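Local coordinates for probable oxidoreductase protein (Rhizobium etli, PDB 4FB5) that is probably a nucleotide-binding oxidoreductase of the GFO/IDH/MocA family, pairing a Rossmann-type domain with a C-terminal sheet domain, at residues Lys24-Gly29 with Val95-Val100; Leu59-Glu64 with Ile90-Val95; Pro158-Ile163 with Leu218-Gly223; Asp183-Ala188 with Gly277-Ile282; Val249-Ala254 with Ala271-Trp276. All coordinates share one frame; numbering follows the deposited sequence.

Contact 1 (Lys24-Gly29 with Val95-Val100); sequences KPLGIG and VDVVSV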
# COMPACT_ATOMS: atom_id res chain seq x y z
N LYS A 24 1.62 -41.37 -25.59
CA LYS A 24 0.24 -41.02 -26.12
C LYS A 24 -0.36 -39.74 -25.45
O LYS A 24 -0.14 -39.52 -24.25
CB LYS A 24 -0.72 -42.24 -25.97
N PRO A 25 -1.08 -38.87 -26.23
CA PRO A 25 -1.81 -37.73 -25.65
C PRO A 25 -2.78 -38.21 -24.60
O PRO A 25 -3.29 -39.31 -24.70
CB PRO A 25 -2.61 -37.16 -26.84
CG PRO A 25 -2.58 -38.21 -27.87
CD PRO A 25 -1.24 -38.89 -27.69
N LEU A 26 -3.02 -37.39 -23.59
CA LEU A 26 -3.74 -37.89 -22.42
C LEU A 26 -5.22 -37.67 -22.54
O LEU A 26 -5.66 -36.65 -23.06
CB LEU A 26 -3.18 -37.29 -21.14
CG LEU A 26 -1.87 -38.00 -20.81
CD1 LEU A 26 -0.59 -37.27 -21.41
CD2 LEU A 26 -1.77 -38.24 -19.32
N GLY A 27 -5.98 -38.65 -22.08
CA GLY A 27 -7.42 -38.64 -22.27
C GLY A 27 -8.14 -38.30 -20.99
O GLY A 27 -8.00 -39.01 -19.99
N ILE A 28 -8.92 -37.24 -21.03
CA ILE A 28 -9.40 -36.66 -19.78
C ILE A 28 -10.85 -36.96 -19.51
O ILE A 28 -11.69 -36.76 -20.37
CB ILE A 28 -9.21 -35.12 -19.78
CG1 ILE A 28 -7.80 -34.75 -20.24
CG2 ILE A 28 -9.57 -34.55 -18.39
CD1 ILE A 28 -6.71 -35.29 -19.34
N GLY A 29 -11.13 -37.42 -18.30
CA GLY A 29 -12.50 -37.51 -17.86
C GLY A 29 -12.71 -36.49 -16.77
O GLY A 29 -11.91 -36.45 -15.83
N VAL A 95 -10.55 -42.73 -21.43
CA VAL A 95 -10.09 -41.90 -20.33
C VAL A 95 -8.84 -42.50 -19.67
O VAL A 95 -8.84 -43.66 -19.29
CB VAL A 95 -11.20 -41.78 -19.25
CG1 VAL A 95 -10.66 -41.13 -17.99
CG2 VAL A 95 -12.41 -41.02 -19.80
N ASP A 96 -7.78 -41.70 -19.54
CA ASP A 96 -6.57 -42.10 -18.81
C ASP A 96 -6.52 -41.45 -17.42
O ASP A 96 -6.00 -42.05 -16.45
CB ASP A 96 -5.33 -41.72 -19.61
CG ASP A 96 -5.48 -41.97 -21.11
OD1 ASP A 96 -6.29 -42.85 -21.47
OD2 ASP A 96 -4.80 -41.30 -21.92
N VAL A 97 -7.07 -40.23 -17.33
CA VAL A 97 -7.02 -39.33 -16.15
C VAL A 97 -8.40 -38.91 -15.71
O VAL A 97 -9.17 -38.40 -16.52
CB VAL A 97 -6.29 -38.00 -16.49
CG1 VAL A 97 -6.15 -37.15 -15.26
CG2 VAL A 97 -4.93 -38.26 -17.11
N VAL A 98 -8.71 -39.07 -14.44
CA VAL A 98 -9.97 -38.51 -13.92
C VAL A 98 -9.77 -37.23 -13.09
O VAL A 98 -8.90 -37.16 -12.23
CB VAL A 98 -10.82 -39.56 -13.19
CG1 VAL A 98 -12.13 -38.97 -12.75
CG2 VAL A 98 -11.07 -40.78 -14.11
N SER A 99 -10.55 -36.20 -13.41
CA SER A 99 -10.59 -34.93 -12.68
C SER A 99 -11.81 -34.98 -11.80
O SER A 99 -12.92 -34.80 -12.29
CB SER A 99 -10.76 -33.75 -13.64
OG SER A 99 -9.54 -33.13 -14.02
N VAL A 100 -11.62 -35.22 -10.52
CA VAL A 100 -12.76 -35.18 -9.60
C VAL A 100 -12.88 -33.80 -9.02
O VAL A 100 -11.93 -33.31 -8.45
CB VAL A 100 -12.62 -36.17 -8.45
CG1 VAL A 100 -13.87 -36.16 -7.63
CG2 VAL A 100 -12.38 -37.57 -8.98
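Gly27 O receives two backbone donors from the facing chain, Asp96 N at 2.7 Å and Val97 N at 3.1 Å. The second comes in almost in line with the carbonyl, whereas the first is tilted 26° from the carbonyl plane. Asp96 also reaches back with its carboxylate: Asp96 OD2 accepts from Gly27 N at 2.9 Å, and that donor stands above the carboxylate plane, 67° out of it. With CG anti to its own carbonyl carbon (chi1 -40°), the acid folds beside its backbone N, so that Gly27 is held through both N and O. Farther along, the ladder is regular: Gly29 N binds Val97 O at 2.8 Å and Gly29 O takes Ser99 N at the same length. These bonds join strands 27-31 and 97-100, first and fourth in the 3-2-1-4-5-6 order of the parallel Rossmann sheet, where its two halves adjoin. On the face carrying Ile28 and Val97, Ile28 CD1 lies 4.0 Å from Val97 CB, the two side chains running alongside and pointing the same way. Leu26 CD2 extends this patch to Val97 CG2 at 3.9 Å, and Trp44 of helix 35-44 covers Ile28 and Val97. Val95 CG1 lies against the Gly29 backbone, 3.8 Å from Gly29 N. Ser99 OG is engaged by His40 ND1 and Trp44 NE1, which tie the strand to the same helix.

Contact 2 (Leu59-Glu64 with Ile90-Val95); sequences LVHLAE and IADPEV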
# COMPACT_ATOMS: atom_id res chain seq x y z
N LEU A 59 -10.20 -34.08 -24.42
CA LEU A 59 -11.29 -33.93 -23.47
C LEU A 59 -12.35 -34.83 -24.01
O LEU A 59 -12.98 -34.54 -25.04
CB LEU A 59 -11.78 -32.47 -23.36
CG LEU A 59 -10.71 -31.36 -23.45
CD1 LEU A 59 -11.31 -29.98 -23.69
CD2 LEU A 59 -9.79 -31.36 -22.24
N VAL A 60 -12.54 -35.92 -23.29
CA VAL A 60 -13.26 -37.07 -23.80
C VAL A 60 -14.64 -37.20 -23.19
O VAL A 60 -15.64 -37.19 -23.92
CB VAL A 60 -12.45 -38.32 -23.53
CG1 VAL A 60 -13.20 -39.56 -24.00
CG2 VAL A 60 -11.09 -38.23 -24.22
N HIS A 61 -14.71 -37.30 -21.87
CA HIS A 61 -15.92 -37.68 -21.18
C HIS A 61 -16.20 -36.71 -20.04
O HIS A 61 -15.27 -36.19 -19.44
CB HIS A 61 -15.69 -39.07 -20.58
CG HIS A 61 -16.89 -39.98 -20.61
ND1 HIS A 61 -16.84 -41.24 -21.18
CD2 HIS A 61 -18.14 -39.83 -20.12
CE1 HIS A 61 -18.02 -41.82 -21.03
NE2 HIS A 61 -18.83 -40.99 -20.40
N LEU A 62 -17.48 -36.51 -19.71
CA LEU A 62 -17.87 -35.55 -18.68
C LEU A 62 -19.16 -35.94 -17.98
O LEU A 62 -20.09 -36.36 -18.64
CB LEU A 62 -18.02 -34.16 -19.30
CG LEU A 62 -18.36 -32.92 -18.46
CD1 LEU A 62 -18.07 -31.68 -19.26
CD2 LEU A 62 -19.81 -32.94 -18.03
N ALA A 63 -19.23 -35.75 -16.66
CA ALA A 63 -20.38 -36.16 -15.85
C ALA A 63 -20.89 -35.05 -14.96
O ALA A 63 -20.12 -34.19 -14.60
CB ALA A 63 -20.00 -37.34 -15.00
N GLU A 64 -22.18 -35.10 -14.59
CA GLU A 64 -22.77 -34.13 -13.63
C GLU A 64 -23.88 -34.65 -12.67
O GLU A 64 -25.02 -34.90 -13.07
CB GLU A 64 -23.23 -32.86 -14.36
CG GLU A 64 -23.52 -31.70 -13.43
CD GLU A 64 -22.27 -31.13 -12.73
OE1 GLU A 64 -21.14 -31.51 -13.11
OE2 GLU A 64 -22.42 -30.28 -11.80
N ILE A 90 -15.69 -43.39 -15.53
CA ILE A 90 -14.61 -44.12 -14.90
C ILE A 90 -14.36 -45.45 -15.57
O ILE A 90 -13.24 -45.95 -15.58
CB ILE A 90 -14.90 -44.32 -13.41
CG1 ILE A 90 -14.21 -43.22 -12.61
CG2 ILE A 90 -14.47 -45.72 -12.93
CD1 ILE A 90 -14.69 -43.06 -11.17
N ALA A 91 -15.42 -46.03 -16.12
CA ALA A 91 -15.29 -47.26 -16.88
C ALA A 91 -14.62 -46.96 -18.20
O ALA A 91 -13.71 -47.68 -18.60
CB ALA A 91 -16.66 -47.90 -17.11
N ASP A 92 -15.04 -45.88 -18.86
CA ASP A 92 -14.61 -45.60 -20.22
C ASP A 92 -13.10 -45.84 -20.35
O ASP A 92 -12.32 -45.25 -19.62
CB ASP A 92 -14.97 -44.19 -20.64
CG ASP A 92 -14.67 -43.90 -22.11
OD1 ASP A 92 -13.74 -44.49 -22.70
OD2 ASP A 92 -15.38 -43.06 -22.69
N PRO A 93 -12.71 -46.74 -21.27
CA PRO A 93 -11.30 -47.02 -21.58
C PRO A 93 -10.54 -45.92 -22.38
O PRO A 93 -9.32 -46.03 -22.51
CB PRO A 93 -11.37 -48.32 -22.42
CG PRO A 93 -12.72 -48.25 -23.07
CD PRO A 93 -13.61 -47.69 -21.97
N GLU A 94 -11.23 -44.92 -22.93
CA GLU A 94 -10.49 -43.82 -23.61
C GLU A 94 -9.97 -42.75 -22.63
O GLU A 94 -9.06 -41.99 -22.94
CB GLU A 94 -11.31 -43.20 -24.76
CG GLU A 94 -11.23 -43.96 -26.11
CD GLU A 94 -12.00 -43.28 -27.24
OE1 GLU A 94 -13.23 -43.06 -27.10
OE2 GLU A 94 -11.38 -42.99 -28.29
N VAL A 95 -10.55 -42.73 -21.43
CA VAL A 95 -10.09 -41.90 -20.33
C VAL A 95 -8.84 -42.50 -19.67
O VAL A 95 -8.84 -43.66 -19.29
CB VAL A 95 -11.20 -41.78 -19.25
CG1 VAL A 95 -10.66 -41.13 -17.99
CG2 VAL A 95 -12.41 -41.02 -19.80
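Strand 58-63, carrying Val60 and His61, passes the loop of Asp92 to Val95 without a backbone ladder, the nearest CA atoms, those of Val60 and Val95, being 6.7 Å apart. The main link is a histidine-carboxylate hydrogen bond: His61 ND1 donates to Asp92 OD2 at 2.8 Å, with an N-H...O angle of 146°. The oxygen lies at the edge of the imidazole, essentially in the ring plane, while the carboxylate is turned 81° against the ring and is met on its anti side. Asp92 holds CG anti to the backbone N (chi1 -174°), which sends OD2 across to the strand and leaves OD1 beside its own loop. There Asp92 OD1 accepts from Glu94 N at 2.6 Å, forming an Asx turn. Around this polar pair, His61 CB rests 3.9 Å from Val95 CG2, and Val60 CG1 touches Glu94 CB at 4.2 Å, those two side chains crossing at about a right angle. The contact thus fastens the loop that leads into strand 97-100 against strand 58-63 of the Rossmann sheet. Glu94 bridges Lys81 and Arg58, and Thr83 OG1 engages His61 NE2. With ND1 donating to a carboxylate and NE2 also bonded, the imidazole is fixed in rotation, and the carboxylate would probably hold the proton on ND1 and polarise the ring.

Contact 3 (Pro158-Ile163 with Leu218-Gly223); sequences PVMRHI and LWYLFG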
# COMPACT_ATOMS: atom_id res chain seq x y z
N PRO A 158 4.09 -18.76 -9.25
CA PRO A 158 5.50 -18.48 -9.46
C PRO A 158 6.16 -17.70 -8.32
O PRO A 158 7.35 -17.98 -7.99
CB PRO A 158 5.50 -17.61 -10.71
CG PRO A 158 4.32 -18.07 -11.48
CD PRO A 158 3.28 -18.41 -10.44
N VAL A 159 5.43 -16.76 -7.73
CA VAL A 159 5.98 -15.97 -6.63
C VAL A 159 6.33 -16.92 -5.50
O VAL A 159 7.34 -16.80 -4.84
CB VAL A 159 4.96 -14.88 -6.16
CG1 VAL A 159 5.24 -14.39 -4.74
CG2 VAL A 159 4.89 -13.74 -7.21
N MSE A 160 5.48 -17.92 -5.33
CA MSE A 160 5.63 -18.83 -4.27
C MSE A 160 6.82 -19.76 -4.54
O MSE A 160 7.59 -20.01 -3.62
CB MSE A 160 4.29 -19.55 -4.06
CG MSE A 160 4.19 -20.35 -2.79
SE MSE A 160 4.33 -19.15 -1.22
CE MSE A 160 2.58 -18.27 -1.55
N ARG A 161 6.99 -20.27 -5.78
CA ARG A 161 8.22 -21.04 -6.07
C ARG A 161 9.47 -20.20 -5.85
O ARG A 161 10.48 -20.70 -5.35
CB ARG A 161 8.27 -21.76 -7.45
CG ARG A 161 7.08 -21.61 -8.39
CD ARG A 161 6.09 -22.79 -8.28
NE ARG A 161 5.65 -23.32 -9.58
CZ ARG A 161 6.19 -24.39 -10.19
NH1 ARG A 161 7.22 -25.05 -9.67
NH2 ARG A 161 5.72 -24.80 -11.37
N HIS A 162 9.40 -18.91 -6.16
CA HIS A 162 10.50 -18.07 -5.86
C HIS A 162 10.69 -17.85 -4.38
O HIS A 162 11.80 -17.66 -3.96
CB HIS A 162 10.41 -16.76 -6.56
CG HIS A 162 11.74 -16.07 -6.67
ND1 HIS A 162 12.80 -16.61 -7.37
CD2 HIS A 162 12.17 -14.89 -6.18
CE1 HIS A 162 13.83 -15.79 -7.31
NE2 HIS A 162 13.47 -14.73 -6.60
N ILE A 163 9.62 -17.86 -3.59
CA ILE A 163 9.81 -17.76 -2.14
C ILE A 163 10.58 -18.96 -1.60
O ILE A 163 11.56 -18.80 -0.85
CB ILE A 163 8.50 -17.51 -1.38
CG1 ILE A 163 8.09 -16.05 -1.65
CG2 ILE A 163 8.72 -17.68 0.11
CD1 ILE A 163 6.63 -15.64 -1.36
N LEU A 218 2.81 -24.18 4.12
CA LEU A 218 3.86 -24.48 5.06
C LEU A 218 4.57 -25.79 4.65
O LEU A 218 5.77 -25.98 4.95
CB LEU A 218 3.33 -24.52 6.48
CG LEU A 218 2.66 -23.21 6.94
CD1 LEU A 218 2.31 -23.22 8.37
CD2 LEU A 218 3.51 -21.99 6.67
N TRP A 219 3.83 -26.65 3.93
CA TRP A 219 4.35 -27.94 3.60
C TRP A 219 5.37 -27.73 2.54
O TRP A 219 6.53 -28.12 2.69
CB TRP A 219 3.26 -28.88 3.08
CG TRP A 219 3.87 -30.09 2.51
CD1 TRP A 219 4.43 -31.13 3.22
CD2 TRP A 219 4.10 -30.40 1.12
NE1 TRP A 219 4.96 -32.07 2.36
CE2 TRP A 219 4.76 -31.66 1.06
CE3 TRP A 219 3.76 -29.77 -0.09
CZ2 TRP A 219 5.11 -32.29 -0.15
CZ3 TRP A 219 4.10 -30.40 -1.30
CH2 TRP A 219 4.78 -31.64 -1.31
N TYR A 220 4.93 -27.11 1.46
CA TYR A 220 5.77 -26.76 0.30
C TYR A 220 7.06 -26.07 0.69
O TYR A 220 8.13 -26.39 0.16
CB TYR A 220 5.00 -25.83 -0.57
CG TYR A 220 5.65 -25.52 -1.86
CD1 TYR A 220 5.93 -26.53 -2.79
CD2 TYR A 220 5.97 -24.21 -2.18
CE1 TYR A 220 6.54 -26.23 -4.00
CE2 TYR A 220 6.57 -23.90 -3.36
CZ TYR A 220 6.85 -24.90 -4.27
OH TYR A 220 7.46 -24.57 -5.46
N LEU A 221 6.95 -25.12 1.61
CA LEU A 221 8.08 -24.31 2.05
C LEU A 221 8.98 -24.98 3.11
O LEU A 221 10.21 -24.81 3.10
CB LEU A 221 7.55 -22.99 2.60
CG LEU A 221 7.01 -22.03 1.54
CD1 LEU A 221 6.34 -20.79 2.17
CD2 LEU A 221 8.14 -21.60 0.65
N PHE A 222 8.37 -25.73 4.03
CA PHE A 222 9.06 -26.21 5.21
C PHE A 222 8.88 -27.70 5.42
O PHE A 222 9.79 -28.50 5.19
CB PHE A 222 8.60 -25.42 6.44
CG PHE A 222 8.88 -23.93 6.34
CD1 PHE A 222 10.18 -23.47 6.24
CD2 PHE A 222 7.82 -23.01 6.29
CE1 PHE A 222 10.44 -22.10 6.12
CE2 PHE A 222 8.04 -21.66 6.18
CZ PHE A 222 9.35 -21.19 6.09
N GLY A 223 7.70 -28.06 5.88
CA GLY A 223 7.25 -29.41 5.87
C GLY A 223 6.02 -29.47 6.74
O GLY A 223 5.32 -28.46 6.93
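Met160, a selenomethionine, and Tyr220 bring together helices 158-168 and 206-221, which both pack on the large mixed sheet of the C-terminal domain. The two segments have no hydrogen bond between them; they meet through side chains, and their nearest CA atoms, those of Ile163 and Leu221, are 8.0 Å apart. The apolar part lies on the sheet. There Ile163 CG2 meets Leu221 CD2 at 4.0 Å, the two side chains slanting past each other, and Met160 SE lies 4.3 Å from Leu221 CD1. Leu284 of strand 281-288 touches both Met160 and Leu221, while Ile286 closes over Ile163, making this the apolar layer between helices and sheet. The other part is more polar, joining the buried Tyr220 to the partly exposed Arg161. Tyr220, its CG anti to the backbone N (chi1 -173°), reaches across to the other helix, and Met160 O lies at the ring edge, 4.0 Å from Tyr220 CE2. Arg164 secures the tyrosine from just beyond the segment, by a cation-pi contact and a bond to its backbone O. Arg161 bends at chi2 and chi3, its NE bonded to Gln156 O, and two of its carbons lie against the tyrosine hydroxyl: Tyr220 OH touches Arg161 CB at 3.5 Å and Arg161 CD at 3.6 Å.

Contact 4 (Asp183-Ala188 with Gly277-Ile282); sequences DEDFMA and GRKGRI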
# COMPACT_ATOMS: atom_id res chain seq x y z
N ASP A 183 -8.22 -15.68 5.04
CA ASP A 183 -9.51 -15.04 5.26
C ASP A 183 -10.40 -14.75 4.03
O ASP A 183 -9.92 -14.32 2.96
CB ASP A 183 -9.34 -13.75 6.04
CG ASP A 183 -8.32 -13.88 7.12
OD1 ASP A 183 -8.38 -14.86 7.92
OD2 ASP A 183 -7.43 -12.97 7.17
N GLU A 184 -11.69 -15.01 4.21
CA GLU A 184 -12.70 -14.58 3.27
C GLU A 184 -13.90 -14.11 4.06
O GLU A 184 -13.86 -14.12 5.26
CB GLU A 184 -13.04 -15.69 2.26
CG GLU A 184 -11.80 -16.28 1.58
CD GLU A 184 -12.08 -17.07 0.29
OE1 GLU A 184 -13.25 -17.09 -0.17
OE2 GLU A 184 -11.11 -17.67 -0.28
N ASP A 185 -14.95 -13.67 3.40
CA ASP A 185 -16.12 -13.18 4.10
C ASP A 185 -17.43 -13.74 3.61
O ASP A 185 -18.47 -13.15 3.85
CB ASP A 185 -16.19 -11.66 4.09
CG ASP A 185 -16.24 -11.08 2.68
OD1 ASP A 185 -16.39 -11.86 1.70
OD2 ASP A 185 -16.12 -9.83 2.57
N PHE A 186 -17.39 -14.90 2.94
CA PHE A 186 -18.62 -15.50 2.45
C PHE A 186 -19.48 -16.17 3.55
O PHE A 186 -20.60 -16.57 3.27
CB PHE A 186 -18.37 -16.45 1.25
CG PHE A 186 -17.66 -17.72 1.60
CD1 PHE A 186 -18.36 -18.79 2.11
CD2 PHE A 186 -16.30 -17.87 1.38
CE1 PHE A 186 -17.70 -20.03 2.48
CE2 PHE A 186 -15.64 -19.10 1.69
CZ PHE A 186 -16.36 -20.18 2.26
N MSE A 187 -18.97 -16.27 4.78
CA MSE A 187 -19.86 -16.60 5.90
C MSE A 187 -20.11 -15.42 6.84
O MSE A 187 -20.68 -15.61 7.92
CB MSE A 187 -19.34 -17.78 6.71
CG MSE A 187 -19.06 -18.97 5.83
SE MSE A 187 -20.64 -20.09 5.51
CE MSE A 187 -20.15 -20.51 3.78
N ALA A 188 -19.68 -14.23 6.46
CA ALA A 188 -19.76 -13.12 7.38
C ALA A 188 -21.18 -12.73 7.61
O ALA A 188 -21.55 -12.36 8.70
CB ALA A 188 -19.00 -11.94 6.87
N GLY A 277 -14.75 -8.02 4.37
CA GLY A 277 -13.78 -7.30 3.58
C GLY A 277 -12.52 -8.06 3.21
O GLY A 277 -11.74 -7.57 2.45
N ARG A 278 -12.30 -9.25 3.74
CA ARG A 278 -11.30 -10.09 3.14
C ARG A 278 -11.96 -10.90 2.02
O ARG A 278 -13.02 -11.50 2.21
CB ARG A 278 -10.72 -10.99 4.21
CG ARG A 278 -10.19 -10.24 5.47
CD ARG A 278 -9.13 -9.28 5.06
NE ARG A 278 -8.22 -8.85 6.12
CZ ARG A 278 -7.27 -7.95 5.90
NH1 ARG A 278 -7.19 -7.45 4.70
NH2 ARG A 278 -6.45 -7.53 6.85
N LYS A 279 -11.38 -10.92 0.83
CA LYS A 279 -12.03 -11.61 -0.28
C LYS A 279 -11.30 -12.88 -0.61
O LYS A 279 -11.93 -13.93 -0.76
CB LYS A 279 -12.12 -10.74 -1.53
CG LYS A 279 -12.84 -9.35 -1.32
CD LYS A 279 -14.14 -9.47 -0.52
CE LYS A 279 -14.91 -8.17 -0.56
NZ LYS A 279 -16.11 -8.13 0.34
N GLY A 280 -9.99 -12.80 -0.75
CA GLY A 280 -9.26 -13.97 -1.16
C GLY A 280 -7.91 -13.89 -0.51
O GLY A 280 -6.93 -14.14 -1.17
N ARG A 281 -7.88 -13.52 0.77
CA ARG A 281 -6.63 -13.19 1.43
C ARG A 281 -5.94 -14.45 1.95
O ARG A 281 -6.54 -15.26 2.66
CB ARG A 281 -6.88 -12.26 2.60
CG ARG A 281 -5.67 -12.07 3.55
CD ARG A 281 -6.02 -10.94 4.48
NE ARG A 281 -5.22 -10.82 5.69
CZ ARG A 281 -4.19 -9.98 5.80
NH1 ARG A 281 -3.85 -9.21 4.77
NH2 ARG A 281 -3.52 -9.92 6.93
N ILE A 282 -4.66 -14.57 1.63
CA ILE A 282 -3.80 -15.51 2.31
C ILE A 282 -2.58 -14.69 2.58
O ILE A 282 -1.95 -14.21 1.62
CB ILE A 282 -3.38 -16.63 1.36
CG1 ILE A 282 -4.61 -17.43 0.96
CG2 ILE A 282 -2.32 -17.46 2.01
CD1 ILE A 282 -4.36 -18.55 -0.02
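The end of strand 175-183 pairs here with the start of strand 281-288, antiparallel neighbours in the C-terminal sheet. Asp183 and Arg281 form a hydrogen-bonded pair, Asp183 N to Arg281 O at 2.9 Å and Arg281 N to Asp183 O at 3.1 Å. Their side chains run alongside on one face, with carboxylate and guanidinium nearly coplanar; Asp183 OD2 stands at the guanidinium edge, where Arg281 NE makes a weak salt bridge at 3.4 Å. Arg281 has stronger partners in Glu181 and Asp296, and Asp183 in Arg179 of the third subunit. Arg278 NH2 lies over the centre of the Arg281 guanidinium, 3.5 Å above its plane, while Arg278 CB packs on Asp183 CB at 3.6 Å. The pairing thus belongs to a sheet face that meets another copy of the protein, and Arg278 NE bonds Tyr287 of that third subunit. Beyond this pair the loops stay joined through Asp185, whose CG sits between the backbone N and carbonyl carbon (chi1 59°). Asp185 OD2 accepts twice: Lys279 NZ meets the syn lone pair of this oxygen at 2.8 Å, and Gly277 N arrives on the anti side at 2.9 Å. Lys279 NZ is also bonded to Tyr306 of the third subunit.

Contact 5 (Val249-Ala254 with Ala271-Trp276); sequences VENHDA and ANRAAW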
# COMPACT_ATOMS: atom_id res chain seq x y z
N VAL A 249 -25.73 -23.69 14.32
CA VAL A 249 -24.46 -23.92 13.63
C VAL A 249 -23.62 -24.93 14.40
O VAL A 249 -23.47 -24.80 15.60
CB VAL A 249 -23.66 -22.60 13.39
CG1 VAL A 249 -22.47 -22.86 12.45
CG2 VAL A 249 -24.58 -21.51 12.81
N GLU A 250 -23.07 -25.91 13.69
CA GLU A 250 -22.49 -27.12 14.29
C GLU A 250 -20.95 -27.09 14.34
O GLU A 250 -20.29 -27.87 15.08
CB GLU A 250 -22.94 -28.33 13.46
CG GLU A 250 -24.40 -28.65 13.67
CD GLU A 250 -24.90 -29.83 12.83
OE1 GLU A 250 -24.11 -30.66 12.33
OE2 GLU A 250 -26.13 -29.93 12.65
N ASN A 251 -20.45 -26.12 13.59
CA ASN A 251 -19.17 -25.95 12.98
C ASN A 251 -18.59 -24.69 13.53
O ASN A 251 -19.29 -23.88 14.20
CB ASN A 251 -19.46 -25.55 11.53
CG ASN A 251 -18.96 -26.51 10.57
OD1 ASN A 251 -18.36 -27.46 10.97
ND2 ASN A 251 -19.19 -26.30 9.31
N HIS A 252 -17.37 -24.43 13.08
CA HIS A 252 -16.64 -23.25 13.49
C HIS A 252 -16.12 -22.49 12.27
O HIS A 252 -15.48 -23.06 11.39
CB HIS A 252 -15.51 -23.67 14.43
CG HIS A 252 -15.99 -24.08 15.77
ND1 HIS A 252 -16.26 -25.39 16.10
CD2 HIS A 252 -16.32 -23.33 16.86
CE1 HIS A 252 -16.70 -25.44 17.35
NE2 HIS A 252 -16.76 -24.21 17.83
N ASP A 253 -16.43 -21.21 12.18
CA ASP A 253 -16.03 -20.44 11.02
C ASP A 253 -14.66 -19.78 11.19
O ASP A 253 -14.17 -19.11 10.30
CB ASP A 253 -17.10 -19.43 10.68
CG ASP A 253 -18.23 -20.07 9.90
OD1 ASP A 253 -17.97 -20.62 8.80
OD2 ASP A 253 -19.38 -20.05 10.38
N ALA A 254 -14.01 -20.03 12.32
CA ALA A 254 -12.72 -19.41 12.59
C ALA A 254 -11.86 -20.28 13.52
O ALA A 254 -12.36 -20.90 14.48
CB ALA A 254 -12.92 -17.98 13.19
N ALA A 271 -7.38 -18.84 10.35
CA ALA A 271 -8.25 -19.09 9.21
C ALA A 271 -9.58 -18.55 9.63
O ALA A 271 -9.96 -18.68 10.79
CB ALA A 271 -8.31 -20.56 8.84
N ASN A 272 -10.24 -17.84 8.73
CA ASN A 272 -11.50 -17.17 9.09
C ASN A 272 -12.39 -17.01 7.86
O ASN A 272 -11.96 -16.46 6.83
CB ASN A 272 -11.20 -15.86 9.77
CG ASN A 272 -12.43 -15.16 10.31
OD1 ASN A 272 -13.56 -15.43 9.92
ND2 ASN A 272 -12.19 -14.21 11.23
N ARG A 273 -13.63 -17.49 7.96
CA ARG A 273 -14.56 -17.45 6.85
C ARG A 273 -15.63 -16.38 7.03
O ARG A 273 -16.55 -16.27 6.21
CB ARG A 273 -15.21 -18.81 6.64
CG ARG A 273 -14.23 -19.96 6.53
CD ARG A 273 -14.80 -21.24 7.11
NE ARG A 273 -15.43 -22.08 6.09
CZ ARG A 273 -16.51 -22.82 6.29
NH1 ARG A 273 -17.09 -22.84 7.49
NH2 ARG A 273 -17.01 -23.55 5.31
N ALA A 274 -15.53 -15.59 8.09
CA ALA A 274 -16.49 -14.57 8.33
C ALA A 274 -15.73 -13.31 8.61
O ALA A 274 -15.93 -12.64 9.62
CB ALA A 274 -17.38 -14.96 9.49
N ALA A 275 -14.81 -12.98 7.72
CA ALA A 275 -13.93 -11.84 7.95
C ALA A 275 -14.27 -10.78 6.95
O ALA A 275 -13.69 -10.76 5.86
CB ALA A 275 -12.46 -12.27 7.81
N TRP A 276 -15.23 -9.90 7.31
CA TRP A 276 -15.76 -8.89 6.38
C TRP A 276 -14.67 -8.09 5.70
O TRP A 276 -13.78 -7.54 6.38
CB TRP A 276 -16.69 -7.91 7.06
CG TRP A 276 -18.12 -8.35 7.16
CD1 TRP A 276 -18.83 -8.56 8.35
CD2 TRP A 276 -19.02 -8.63 6.11
NE1 TRP A 276 -20.09 -8.94 8.07
CE2 TRP A 276 -20.26 -8.99 6.71
CE3 TRP A 276 -18.91 -8.65 4.72
CZ2 TRP A 276 -21.40 -9.34 5.96
CZ3 TRP A 276 -20.02 -9.03 3.97
CH2 TRP A 276 -21.27 -9.36 4.59
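Arg273 runs along Asp253 from its first side-chain atom to its last. Arg273 CB lies 3.8 Å from Asp253 O, and CG stays beside the same carbonyl. Bends at chi2 and chi3 (147° and 95°) then bring Arg273 CD to 3.6 Å from Asp253 OD1. Arg273 NE and CZ pass the same Asp253 OD1 at 4.0 and 3.6 Å. At the tip Arg273 NH1 makes a salt bridge of 2.7 Å with Asp253 OD1; the two side chains cross at about a right angle, carboxylate and guanidinium planes 27° apart. NH2 forms a salt bridge with Asp209 of helix 206-221. The backbones join where strands 254-261 and 266-272, antiparallel neighbours of the C-terminal sheet, meet the loops at their ends: Arg273 N donates to Asp253 O at 2.9 Å, beside the non-hydrogen-bonded pair Ala254-Asn272. Asn272 OD1 accepts from Ala274 N at 2.7 Å, an Asx turn that bends the chain away from the strand. The two aspartates gripping the buried guanidinium would probably favour its charged form.

How the contacts relate
All five contacts are largely buried, but they divide between two domains. Contacts 1 and 2 share Val95 and join through the hydrogen bond Ile28 O-Val60 N, so both serve the parallel Rossmann sheet, one by a backbone ladder and the other by a histidine-carboxylate bond. Contacts 3, 4 and 5 belong to the C-terminal domain. Contact 3 is mostly apolar, between helices covering the sheet, and reaches the second subunit through His162; contacts 4 and 5 add salt bridges to backbone pairing, at strand ends and loops reaching the third. These two touch directly, Met187 N bonding Arg273 O and Glu184 O meeting Ala275 N. Contacts 1 and 4 lie on opposite sides of the chain's centre.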